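Local atomic coordinates of YbbR family protein (Desulfitobacterium hafniense, PDB entry 3LYW), a protein that is of unknown function, this piece being a small all-beta domain of a longer protein of the YbbR family. Residues L7-K12 / P25-K30. Sequence-based numbering, arbitrary orientation.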
# COMPACT_ATOMS: atom_id res chain seq x y z
N LEU A 7 -5.41 -0.72 -6.46
CA LEU A 7 -3.99 -0.39 -6.55
C LEU A 7 -3.12 -1.55 -6.10
O LEU A 7 -3.53 -2.37 -5.27
CB LEU A 7 -3.68 0.82 -5.68
CG LEU A 7 -4.62 2.02 -5.85
CD1 LEU A 7 -4.30 3.05 -4.78
CD2 LEU A 7 -4.49 2.60 -7.24
N SER A 8 -1.91 -1.63 -6.64
CA SER A 8 -0.99 -2.67 -6.23
C SER A 8 -0.32 -2.14 -4.95
O SER A 8 -0.21 -0.92 -4.76
CB SER A 8 0.04 -2.94 -7.32
OG SER A 8 0.69 -1.75 -7.71
N LEU A 9 0.10 -3.05 -4.09
CA LEU A 9 0.73 -2.67 -2.83
C LEU A 9 2.25 -2.71 -2.93
O LEU A 9 2.82 -3.67 -3.43
CB LEU A 9 0.27 -3.62 -1.71
CG LEU A 9 0.70 -3.27 -0.28
CD1 LEU A 9 0.25 -1.87 0.08
CD2 LEU A 9 0.12 -4.28 0.69
N ILE A 10 2.88 -1.64 -2.47
CA ILE A 10 4.33 -1.49 -2.51
C ILE A 10 4.92 -1.36 -1.12
O ILE A 10 4.34 -0.72 -0.24
CB ILE A 10 4.73 -0.24 -3.32
CG1 ILE A 10 4.30 -0.43 -4.77
CG2 ILE A 10 6.23 0.00 -3.22
CD1 ILE A 10 4.79 -1.73 -5.39
N ALA A 11 6.08 -1.97 -0.90
CA ALA A 11 6.71 -1.88 0.40
C ALA A 11 7.76 -0.79 0.39
O ALA A 11 8.56 -0.72 -0.53
CB ALA A 11 7.34 -3.21 0.76
N LYS A 12 7.75 0.07 1.40
CA LYS A 12 8.75 1.14 1.49
C LYS A 12 9.68 0.88 2.68
O LYS A 12 9.29 0.25 3.68
CB LYS A 12 8.07 2.49 1.65
CG LYS A 12 7.11 2.85 0.54
CD LYS A 12 7.82 3.13 -0.78
CE LYS A 12 6.83 3.63 -1.83
NZ LYS A 12 7.47 3.91 -3.14
N PRO A 25 -0.77 -8.33 -1.47
CA PRO A 25 -2.10 -8.33 -2.09
C PRO A 25 -2.41 -6.98 -2.71
O PRO A 25 -1.69 -6.02 -2.49
CB PRO A 25 -3.02 -8.65 -0.91
CG PRO A 25 -2.33 -7.96 0.22
CD PRO A 25 -0.88 -8.34 -0.00
N SER A 26 -3.47 -6.94 -3.52
CA SER A 26 -3.89 -5.70 -4.15
C SER A 26 -4.75 -5.00 -3.11
O SER A 26 -5.18 -5.62 -2.14
CB SER A 26 -4.70 -5.97 -5.42
OG SER A 26 -5.84 -6.77 -5.14
N VAL A 27 -5.01 -3.72 -3.32
CA VAL A 27 -5.80 -2.93 -2.38
C VAL A 27 -6.94 -2.20 -3.09
O VAL A 27 -6.74 -1.63 -4.17
CB VAL A 27 -4.90 -1.88 -1.70
CG1 VAL A 27 -5.73 -1.02 -0.77
CG2 VAL A 27 -3.79 -2.56 -0.93
N ARG A 28 -8.13 -2.22 -2.49
CA ARG A 28 -9.28 -1.52 -3.06
C ARG A 28 -9.47 -0.23 -2.28
O ARG A 28 -9.52 -0.25 -1.05
CB ARG A 28 -10.54 -2.37 -2.95
CG ARG A 28 -10.48 -3.61 -3.81
CD ARG A 28 -11.35 -3.48 -5.04
NE ARG A 28 -12.60 -4.23 -4.89
CZ ARG A 28 -13.40 -4.56 -5.90
NH1 ARG A 28 -13.09 -4.21 -7.14
NH2 ARG A 28 -14.50 -5.26 -5.66
N VAL A 29 -9.57 0.89 -2.99
CA VAL A 29 -9.71 2.19 -2.36
C VAL A 29 -10.94 2.96 -2.83
O VAL A 29 -11.16 3.11 -4.03
CB VAL A 29 -8.46 3.06 -2.63
CG1 VAL A 29 -8.61 4.43 -1.98
CG2 VAL A 29 -7.21 2.36 -2.10
N LYS A 30 -11.74 3.43 -1.88
CA LYS A 30 -12.92 4.22 -2.17
C LYS A 30 -12.47 5.65 -1.98
O LYS A 30 -11.71 5.95 -1.04
CB LYS A 30 -14.06 3.89 -1.22
CG LYS A 30 -14.66 2.51 -1.44
CD LYS A 30 -15.91 2.31 -0.61
CE LYS A 30 -16.48 0.92 -0.79
NZ LYS A 30 -17.62 0.68 0.15
O HOH W 1 -0.33 -5.58 -5.03
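L7 pairs with V27 through two backbone hydrogen bonds, L7 N to V27 O and V27 N to L7 O, each 2.8 Å long. These reciprocal bonds between the same two residues define an antiparallel hydrogen-bonded pair, and N-H...O angles near 160° show them fairly straight. From the side chain of L7, CD1 meets CG2 of V29 at 4.0 Å, the two side chains crossing at a slant. At L9 direct pairing gives way to a water: L9 N donates to it over 2.7 Å, and the water in turn donates weakly to P25 O. L9 N and P25 O are 3.8 Å apart, consistent with a splaying of the strand segments, whose axes make 123° rather than about 180°. The P25 carbonyl nevertheless sits tightly against L9, its O 3.2 Å from L9 CB. L9 has CG anti to the backbone N (chi1 -173°); of the methyls beyond it, CD1 lies 4.2 Å from V27 CG2, and CD2 approaches the ring carbon CD of P25. On its other edge, strand 4-12 runs parallel to strand 44-48, S8 and I10 bonding through their backbones to A45, and I10 also to V47. Strand 26-33 also pairs antiparallel with strand 69-85, and V61 of strand 55-63 packs on both L9 and V27, while V63 covers L7 and V29, enclosing this buried apolar face within the curled mixed sheet.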